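Local coordinates for protein MGS-MChE2 (Uncultured bacterium, PDB 5JD6) that probably hydrolyses ester bonds as an esterase of the alpha/beta hydrolase fold, recovered from a lagoon-sediment metagenome, at residues D40-K45 and E247-R252; I22-G27 and S33-V38; V85-N90 and H95-A100. All coordinates share one frame; numbering follows the deposited sequence.

How the contacts relate
Taken from the N terminus, this chain shows how an alpha/beta hydrolase stitches helices to both faces of one sheet. Contact 2 closes first, a short loop that folds the start of helix 36-41 back onto strand 20-25. Contact 1 opens just beyond it, at residues 40-45, and closes only some 200 residues later against the C-terminal helix 238-252. Within that long span lies contact 3, where strand 85-91 meets helix 92-103. Contacts 2 and 3 follow one another and share the sheet through neighbouring strands, with Val23 and Leu25 probably hydrogen-bonded to Ile86 and Leu88. Phe249 of contact 1 packs on Ile22 and Ile86, touching both other contacts.

Contact 1: D40-K45 and E247-R252; sequences DYFPEK and EWFKER
Phe42 and Phe249 carry this small apolar contact, in which CE1 of Phe42 lies against the CD2-CE2 side of the Phe249 ring. Phe42 CE1 is 3.6 Å from Phe249 CE2 and almost as near Phe249 CD2. The planes are inclined at 73° and the centroids lie 5.8 Å apart, an oblique arrangement in which neither ring lies flat on its partner. In both residues CG is anti to the carbonyl carbon, with chi1 -71° at Phe42 and -77° at Phe249; each ring thus leans to the side of its own backbone N, and the two side chains meet at about a right angle. The backbones themselves stay well apart, the CA atoms of Phe42 and Phe249 being 10.8 Å from each other, which leaves the aromatic side chains to span the gap.

Polar interactions are of two kinds. Internal to helix 238-252, Lys250 NZ makes a 3.1 Å salt bridge to Glu247 OE2, approaching from above the carboxylate plane, one turn back on the exposed side of the helix. Separately, Tyr41 OH hydrogen-bonds to His246 ND1, reaching the same helix just before residues 247-252.

The pair joins segment 40-45, on helix 36-41, to helix 238-252, both on the same side of the sheet. Phe42 also rests on Asn242 and Leu245 of the C-terminal helix, while Phe249 meets Tyr47 at the start of strand 47-52 and reaches Ile22 and Ile86 on the two strands beyond.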
loop_
_atom_site.group_PDB
_atom_site.type_symbol
_atom_site.label_atom_id
_atom_site.label_comp_id
_atom_site.label_asym_id
_atom_site.label_seq_id
_atom_site.Cartn_x
_atom_site.Cartn_y
_atom_site.Cartn_z
ATOM N N ASP A 40 14.695 -0.449 6.610
ATOM C CA ASP A 40 16.078 -0.762 6.965
ATOM C C ASP A 40 16.838 -1.414 5.814
ATOM O O ASP A 40 18.054 -1.258 5.696
ATOM C CB ASP A 40 16.124 -1.670 8.195
ATOM C CG ASP A 40 15.945 -0.904 9.491
ATOM O OD1 ASP A 40 16.203 0.318 9.500
ATOM O OD2 ASP A 40 15.552 -1.525 10.501
ATOM N N TYR A 41 16.115 -2.130 4.962
ATOM C CA TYR A 41 16.736 -2.930 3.913
ATOM C C TYR A 41 17.012 -2.140 2.632
ATOM O O TYR A 41 18.162 -1.974 2.232
ATOM C CB TYR A 41 15.847 -4.137 3.597
ATOM C CG TYR A 41 16.423 -5.094 2.581
ATOM C CD1 TYR A 41 17.353 -6.057 2.953
ATOM C CD2 TYR A 41 16.024 -5.048 1.251
ATOM C CE1 TYR A 41 17.878 -6.940 2.025
ATOM C CE2 TYR A 41 16.541 -5.926 0.317
ATOM C CZ TYR A 41 17.467 -6.870 0.710
ATOM O OH TYR A 41 17.983 -7.744 -0.219
ATOM N N PHE A 42 15.951 -1.650 2.003
ATOM C CA PHE A 42 16.039 -1.078 0.658
ATOM C C PHE A 42 16.786 0.258 0.490
ATOM O O PHE A 42 17.363 0.492 -0.572
ATOM C CB PHE A 42 14.626 -0.938 0.089
ATOM C CG PHE A 42 13.998 -2.252 -0.268
ATOM C CD1 PHE A 42 14.146 -2.782 -1.539
ATOM C CD2 PHE A 42 13.287 -2.976 0.677
ATOM C CE1 PHE A 42 13.580 -4.000 -1.868
ATOM C CE2 PHE A 42 12.719 -4.195 0.353
ATOM C CZ PHE A 42 12.868 -4.707 -0.920
ATOM N N PRO A 43 16.780 1.143 1.506
ATOM C CA PRO A 43 17.578 2.354 1.275
ATOM C C PRO A 43 19.078 2.088 1.176
ATOM O O PRO A 43 19.803 2.894 0.594
ATOM C CB PRO A 43 17.265 3.221 2.499
ATOM C CG PRO A 43 16.770 2.282 3.513
ATOM C CD PRO A 43 16.010 1.244 2.756
ATOM N N GLU A 44 19.531 0.970 1.732
ATOM C CA GLU A 44 20.937 0.597 1.650
ATOM C C GLU A 44 21.195 -0.249 0.407
ATOM O O GLU A 44 22.313 -0.705 0.172
ATOM C CB GLU A 44 21.368 -0.157 2.909
ATOM C CG GLU A 44 21.051 0.574 4.207
ATOM C CD GLU A 44 21.870 1.841 4.390
ATOM O OE1 GLU A 44 22.898 1.999 3.697
ATOM O OE2 GLU A 44 21.481 2.680 5.229
ATOM N N LYS A 45 20.149 -0.451 -0.388
ATOM C CA LYS A 45 20.262 -1.212 -1.626
ATOM C C LYS A 45 20.060 -0.312 -2.841
ATOM O O LYS A 45 19.899 -0.795 -3.962
ATOM C CB LYS A 45 19.253 -2.361 -1.640
ATOM C CG LYS A 45 19.568 -3.469 -0.646
ATOM C CD LYS A 45 20.815 -4.234 -1.057
ATOM C CE LYS A 45 21.157 -5.325 -0.055
ATOM N NZ LYS A 45 21.599 -4.760 1.250
ATOM N N GLU A 247 14.550 -9.498 -5.184
ATOM C CA GLU A 247 14.841 -10.347 -6.333
ATOM C C GLU A 247 13.922 -10.035 -7.505
ATOM O O GLU A 247 14.324 -10.137 -8.663
ATOM C CB GLU A 247 14.726 -11.825 -5.955
ATOM C CG GLU A 247 16.031 -12.436 -5.471
ATOM C CD GLU A 247 17.144 -12.330 -6.500
ATOM O OE1 GLU A 247 16.849 -12.384 -7.714
ATOM O OE2 GLU A 247 18.317 -12.193 -6.094
ATOM N N TRP A 248 12.688 -9.655 -7.200
ATOM C CA TRP A 248 11.742 -9.268 -8.235
ATOM C C TRP A 248 12.207 -7.979 -8.905
ATOM O O TRP A 248 12.074 -7.817 -10.118
ATOM C CB TRP A 248 10.338 -9.099 -7.652
ATOM C CG TRP A 248 9.286 -8.852 -8.687
ATOM C CD1 TRP A 248 8.702 -9.780 -9.500
ATOM C CD2 TRP A 248 8.690 -7.592 -9.022
ATOM N NE1 TRP A 248 7.780 -9.175 -10.321
ATOM C CE2 TRP A 248 7.753 -7.834 -10.046
ATOM C CE3 TRP A 248 8.856 -6.286 -8.552
ATOM C CZ2 TRP A 248 6.985 -6.816 -10.609
ATOM C CZ3 TRP A 248 8.094 -5.278 -9.114
ATOM C CH2 TRP A 248 7.171 -5.549 -10.132
ATOM N N PHE A 249 12.760 -7.070 -8.106
ATOM C CA PHE A 249 13.318 -5.824 -8.622
ATOM C C PHE A 249 14.494 -6.092 -9.559
ATOM O O PHE A 249 14.626 -5.453 -10.602
ATOM C CB PHE A 249 13.768 -4.913 -7.474
ATOM C CG PHE A 249 12.639 -4.207 -6.772
ATOM C CD1 PHE A 249 11.390 -4.100 -7.364
ATOM C CD2 PHE A 249 12.832 -3.641 -5.521
ATOM C CE1 PHE A 249 10.353 -3.446 -6.720
ATOM C CE2 PHE A 249 11.800 -2.986 -4.870
ATOM C CZ PHE A 249 10.558 -2.888 -5.471
ATOM N N LYS A 250 15.340 -7.043 -9.176
ATOM C CA LYS A 250 16.530 -7.381 -9.951
ATOM C C LYS A 250 16.180 -7.936 -11.327
ATOM O O LYS A 250 16.837 -7.621 -12.319
ATOM C CB LYS A 250 17.387 -8.394 -9.190
ATOM C CG LYS A 250 17.970 -7.865 -7.891
ATOM C CD LYS A 250 18.509 -8.997 -7.033
ATOM C CE LYS A 250 19.067 -8.477 -5.721
ATOM N NZ LYS A 250 19.352 -9.574 -4.756
ATOM N N GLU A 251 15.140 -8.763 -11.378
ATOM C CA GLU A 251 14.717 -9.390 -12.625
ATOM C C GLU A 251 14.209 -8.383 -13.648
ATOM O O GLU A 251 14.301 -8.612 -14.852
ATOM C CB GLU A 251 13.621 -10.419 -12.359
ATOM C CG GLU A 251 14.052 -11.595 -11.518
ATOM C CD GLU A 251 12.912 -12.552 -11.255
ATOM O OE1 GLU A 251 11.884 -12.467 -11.959
ATOM O OE2 GLU A 251 13.041 -13.387 -10.341
ATOM N N ARG A 252 13.673 -7.270 -13.164
ATOM C CA ARG A 252 12.987 -6.324 -14.035
ATOM C C ARG A 252 13.673 -4.969 -14.128
ATOM O O ARG A 252 13.207 -4.093 -14.855
ATOM C CB ARG A 252 11.550 -6.128 -13.554
ATOM C CG ARG A 252 10.657 -7.332 -13.770
ATOM C CD ARG A 252 9.246 -7.040 -13.310
ATOM N NE ARG A 252 8.298 -8.053 -13.759
ATOM C CZ ARG A 252 7.599 -7.969 -14.885
ATOM N NH1 ARG A 252 7.747 -6.916 -15.681
ATOM N NH2 ARG A 252 6.754 -8.934 -15.217
#

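Contact 2: I22-G27 and S33-V38; sequences IVILHG and SNFDGV
Ile24 against Phe35 is a buried CH-pi contact between strand 20-25 and the N-cap residue of helix 36-41, in a beta-alpha-beta unit that continues into strand 47-52. The methyl CG2 of Ile24 sits over the middle of the phenyl face, 3.4 Å from the Phe35 ring centroid and only 13° off the ring normal. CG2 takes this place because it is the branch anti to the backbone N, while CG1 (chi1 -71°) carries CD1 to a second contact: Ile24 CD1 meets Val38 CG1 tip to tip at 3.8 Å. His26 approaches the ring differently, its CB lying at the edge near the ring plane, 3.5 Å from Phe35 CE1. Replacing Phe35 with an alanine would probably leave Ile24 CG2 without the aromatic face it packs on and open a gap between strand and helix. At the helix start, Ser33 OG hydrogen-bonds to Asp36 OD2, though Ser33 is poorly ordered. Phe35 also touches Met234 of helix 233-236, and His26 NE2 makes a weak hydrogen bond to Glu53. This is the first right-handed beta-alpha-beta crossover of the alpha/beta hydrolase fold, with the loop after the strand lying close to the probable catalytic triad.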
loop_
_atom_site.group_PDB
_atom_site.type_symbol
_atom_site.label_atom_id
_atom_site.label_comp_id
_atom_site.label_asym_id
_atom_site.label_seq_id
_atom_site.Cartn_x
_atom_site.Cartn_y
_atom_site.Cartn_z
ATOM N N ILE A 22 10.553 4.496 -3.581
ATOM C CA ILE A 22 9.495 3.552 -3.250
ATOM C C ILE A 22 8.497 4.221 -2.314
ATOM O O ILE A 22 8.830 4.549 -1.174
ATOM C CB ILE A 22 10.044 2.275 -2.583
ATOM C CG1 ILE A 22 10.990 1.535 -3.528
ATOM C CG2 ILE A 22 8.903 1.363 -2.154
ATOM C CD1 ILE A 22 11.580 0.276 -2.930
ATOM N N VAL A 23 7.277 4.434 -2.799
ATOM C CA VAL A 23 6.239 5.054 -1.985
ATOM C C VAL A 23 5.359 3.988 -1.340
ATOM O O VAL A 23 4.764 3.157 -2.025
ATOM C CB VAL A 23 5.369 6.018 -2.811
ATOM C CG1 VAL A 23 4.294 6.641 -1.937
ATOM C CG2 VAL A 23 6.238 7.098 -3.442
ATOM N N ILE A 24 5.285 4.026 -0.014
ATOM C CA ILE A 24 4.591 3.006 0.758
ATOM C C ILE A 24 3.246 3.492 1.292
ATOM O O ILE A 24 3.167 4.533 1.940
ATOM C CB ILE A 24 5.456 2.538 1.942
ATOM C CG1 ILE A 24 6.639 1.711 1.441
ATOM C CG2 ILE A 24 4.627 1.733 2.925
ATOM C CD1 ILE A 24 7.538 1.205 2.547
ATOM N N LEU A 25 2.193 2.728 1.018
ATOM C CA LEU A 25 0.865 3.047 1.526
ATOM C C LEU A 25 0.399 2.013 2.544
ATOM O O LEU A 25 0.086 0.877 2.190
ATOM C CB LEU A 25 -0.141 3.136 0.381
ATOM C CG LEU A 25 0.084 4.251 -0.638
ATOM C CD1 LEU A 25 -0.978 4.192 -1.721
ATOM C CD2 LEU A 25 0.079 5.605 0.050
ATOM N N HIS A 26 0.358 2.412 3.811
ATOM C CA HIS A 26 -0.116 1.532 4.872
ATOM C C HIS A 26 -1.635 1.629 5.003
ATOM O O HIS A 26 -2.258 2.522 4.428
ATOM C CB HIS A 26 0.560 1.878 6.201
ATOM C CG HIS A 26 0.122 3.189 6.779
ATOM N ND1 HIS A 26 -0.551 3.283 7.976
ATOM C CD2 HIS A 26 0.258 4.454 6.319
ATOM C CE1 HIS A 26 -0.810 4.554 8.233
ATOM N NE2 HIS A 26 -0.330 5.285 7.243
ATOM N N GLY A 27 -2.227 0.710 5.759
ATOM C CA GLY A 27 -3.670 0.672 5.918
ATOM C C GLY A 27 -4.178 1.509 7.077
ATOM O O GLY A 27 -3.529 2.467 7.495
ATOM N N SER A 33 5.492 1.266 12.154
ATOM C CA SER A 33 6.321 0.171 12.629
ATOM C C SER A 33 6.073 -1.076 11.785
ATOM O O SER A 33 6.788 -2.071 11.907
ATOM C CB SER A 33 6.045 -0.117 14.107
ATOM O OG SER A 33 6.657 -1.328 14.518
ATOM N N ASN A 34 5.052 -1.013 10.933
ATOM C CA ASN A 34 4.748 -2.099 10.009
ATOM C C ASN A 34 5.893 -2.339 9.038
ATOM O O ASN A 34 6.133 -3.466 8.607
ATOM C CB ASN A 34 3.477 -1.794 9.212
ATOM C CG ASN A 34 2.285 -1.497 10.092
ATOM O OD1 ASN A 34 2.405 -1.378 11.309
ATOM N ND2 ASN A 34 1.119 -1.364 9.472
ATOM N N PHE A 35 6.601 -1.266 8.701
ATOM C CA PHE A 35 7.518 -1.291 7.571
ATOM C C PHE A 35 8.984 -1.107 7.938
ATOM O O PHE A 35 9.804 -0.850 7.060
ATOM C CB PHE A 35 7.113 -0.216 6.563
ATOM C CG PHE A 35 5.779 -0.462 5.925
ATOM C CD1 PHE A 35 4.619 0.024 6.503
ATOM C CD2 PHE A 35 5.685 -1.192 4.753
ATOM C CE1 PHE A 35 3.389 -0.208 5.921
ATOM C CE2 PHE A 35 4.460 -1.421 4.164
ATOM C CZ PHE A 35 3.309 -0.930 4.750
ATOM N N ASP A 36 9.316 -1.251 9.220
ATOM C CA ASP A 36 10.702 -1.116 9.674
ATOM C C ASP A 36 11.652 -2.021 8.893
ATOM O O ASP A 36 12.817 -1.679 8.684
ATOM C CB ASP A 36 10.817 -1.421 11.170
ATOM C CG ASP A 36 10.118 -0.390 12.032
ATOM O OD1 ASP A 36 10.379 0.817 11.845
ATOM O OD2 ASP A 36 9.327 -0.787 12.911
ATOM N N GLY A 37 11.146 -3.170 8.458
ATOM C CA GLY A 37 11.923 -4.091 7.653
ATOM C C GLY A 37 12.289 -3.505 6.303
ATOM O O GLY A 37 13.428 -3.626 5.853
ATOM N N VAL A 38 11.319 -2.867 5.656
ATOM C CA VAL A 38 11.550 -2.245 4.357
ATOM C C VAL A 38 12.416 -0.992 4.499
ATOM O O VAL A 38 13.297 -0.738 3.675
ATOM C CB VAL A 38 10.219 -1.881 3.663
ATOM C CG1 VAL A 38 10.475 -1.178 2.335
ATOM C CG2 VAL A 38 9.376 -3.127 3.454
#

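Contact 3: V85-N90 and H95-A100; sequences VILLGN and HIALLA
Strand 85-91 passes beside helix 92-103 where Leu87 faces Ala97 and Ala100. The helix is regular here, with backbone hydrogen bonds from Leu99 N to His95 O and from Ala100 N to Ile96 O. A single methyl does the touching: Leu87 CD1 lies 3.8 Å from Ala97 O and 4.2 Å from Ala97 CB. The same methyl is 4.2 Å from Ala100 CB, so it rests between two alanines one turn apart. With CG anti to the carbonyl carbon (chi1 -69°) and chi2 extended at -173°, the side chain projects CD1 out to the helix. Ser91 ends the strand, just before the helix begins, and Gly89 with Ser91 and Gly93 fits the GxSxG pattern of a nucleophile elbow, the sharp strand-turn-helix of alpha/beta hydrolases in which Ser91 is the likely nucleophile. Small residues suit this close approach: a CB on Gly89 would point at the helix and come about 3.3 Å from Ala97 CB. Asn90 turns the other way, its ND2 hydrogen-bonded to Thr114 O. Around this contact, Leu25 of strand 20-25 and Leu111 of strand 108-113 cover Ala97, and Leu73 of helix 66-80 lies against Ala100.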
loop_
_atom_site.group_PDB
_atom_site.type_symbol
_atom_site.label_atom_id
_atom_site.label_comp_id
_atom_site.label_asym_id
_atom_site.label_seq_id
_atom_site.Cartn_x
_atom_site.Cartn_y
_atom_site.Cartn_z
ATOM N N VAL A 85 7.200 6.323 -9.868
ATOM C CA VAL A 85 7.575 5.743 -8.584
ATOM C C VAL A 85 7.208 4.268 -8.511
ATOM O O VAL A 85 6.535 3.737 -9.394
ATOM C CB VAL A 85 6.894 6.468 -7.402
ATOM C CG1 VAL A 85 7.409 7.892 -7.272
ATOM C CG2 VAL A 85 5.380 6.443 -7.564
ATOM N N ILE A 86 7.659 3.611 -7.449
ATOM C CA ILE A 86 7.234 2.254 -7.149
ATOM C C ILE A 86 6.259 2.285 -5.978
ATOM O O ILE A 86 6.587 2.789 -4.904
ATOM C CB ILE A 86 8.426 1.338 -6.816
ATOM C CG1 ILE A 86 9.340 1.196 -8.034
ATOM C CG2 ILE A 86 7.937 -0.026 -6.359
ATOM C CD1 ILE A 86 10.544 0.309 -7.798
ATOM N N LEU A 87 5.057 1.760 -6.193
ATOM C CA LEU A 87 4.032 1.750 -5.154
ATOM C C LEU A 87 3.983 0.422 -4.406
ATOM O O LEU A 87 3.846 -0.645 -5.009
ATOM C CB LEU A 87 2.656 2.050 -5.749
ATOM C CG LEU A 87 2.411 3.469 -6.258
ATOM C CD1 LEU A 87 0.953 3.634 -6.656
ATOM C CD2 LEU A 87 2.805 4.496 -5.209
ATOM N N LEU A 88 4.091 0.504 -3.084
ATOM C CA LEU A 88 3.967 -0.659 -2.217
ATOM C C LEU A 88 2.792 -0.446 -1.271
ATOM O O LEU A 88 2.752 0.536 -0.529
ATOM C CB LEU A 88 5.269 -0.892 -1.443
ATOM C CG LEU A 88 5.301 -1.929 -0.317
ATOM C CD1 LEU A 88 4.690 -3.250 -0.750
ATOM C CD2 LEU A 88 6.731 -2.135 0.155
ATOM N N GLY A 89 1.828 -1.361 -1.305
ATOM C CA GLY A 89 0.612 -1.193 -0.534
ATOM C C GLY A 89 0.176 -2.408 0.259
ATOM O O GLY A 89 0.325 -3.546 -0.185
ATOM N N ASN A 90 -0.372 -2.153 1.443
ATOM C CA ASN A 90 -0.901 -3.200 2.311
ATOM C C ASN A 90 -2.300 -2.848 2.802
ATOM O O ASN A 90 -2.588 -1.681 3.070
ATOM C CB ASN A 90 0.034 -3.425 3.499
ATOM C CG ASN A 90 -0.615 -4.226 4.611
ATOM O OD1 ASN A 90 -0.968 -3.682 5.657
ATOM N ND2 ASN A 90 -0.777 -5.525 4.388
ATOM N N HIS A 95 -5.183 -1.083 -1.819
ATOM C CA HIS A 95 -6.343 -0.673 -2.602
ATOM C C HIS A 95 -6.144 0.741 -3.143
ATOM O O HIS A 95 -6.463 1.020 -4.300
ATOM C CB HIS A 95 -7.615 -0.752 -1.755
ATOM C CG HIS A 95 -8.879 -0.690 -2.552
ATOM N ND1 HIS A 95 -10.127 -0.797 -1.975
ATOM C CD2 HIS A 95 -9.092 -0.538 -3.880
ATOM C CE1 HIS A 95 -11.053 -0.712 -2.915
ATOM N NE2 HIS A 95 -10.451 -0.553 -4.078
ATOM N N ILE A 96 -5.612 1.626 -2.303
ATOM C CA ILE A 96 -5.289 2.986 -2.723
ATOM C C ILE A 96 -4.262 2.959 -3.847
ATOM O O ILE A 96 -4.386 3.682 -4.836
ATOM C CB ILE A 96 -4.729 3.837 -1.565
ATOM C CG1 ILE A 96 -5.625 3.738 -0.330
ATOM C CG2 ILE A 96 -4.563 5.285 -2.001
ATOM C CD1 ILE A 96 -7.030 4.225 -0.554
ATOM N N ALA A 97 -3.245 2.117 -3.679
ATOM C CA ALA A 97 -2.185 1.972 -4.667
ATOM C C ALA A 97 -2.737 1.454 -5.992
ATOM O O ALA A 97 -2.390 1.963 -7.058
ATOM C CB ALA A 97 -1.100 1.043 -4.145
ATOM N N LEU A 98 -3.597 0.442 -5.913
ATOM C CA LEU A 98 -4.245 -0.120 -7.094
ATOM C C LEU A 98 -5.033 0.935 -7.860
ATOM O O LEU A 98 -4.879 1.077 -9.073
ATOM C CB LEU A 98 -5.170 -1.272 -6.699
ATOM C CG LEU A 98 -4.529 -2.654 -6.584
ATOM C CD1 LEU A 98 -5.288 -3.512 -5.589
ATOM C CD2 LEU A 98 -4.476 -3.331 -7.946
ATOM N N LEU A 99 -5.877 1.673 -7.147
ATOM C CA LEU A 99 -6.702 2.699 -7.770
ATOM C C LEU A 99 -5.836 3.789 -8.388
ATOM O O LEU A 99 -6.145 4.303 -9.463
ATOM C CB LEU A 99 -7.673 3.305 -6.755
ATOM C CG LEU A 99 -8.672 4.312 -7.331
ATOM C CD1 LEU A 99 -9.399 3.725 -8.531
ATOM C CD2 LEU A 99 -9.665 4.748 -6.271
ATOM N N ALA A 100 -4.746 4.129 -7.709
ATOM C CA ALA A 100 -3.816 5.135 -8.207
ATOM C C ALA A 100 -3.149 4.677 -9.502
ATOM O O ALA A 100 -2.963 5.469 -10.425
ATOM C CB ALA A 100 -2.769 5.453 -7.157
#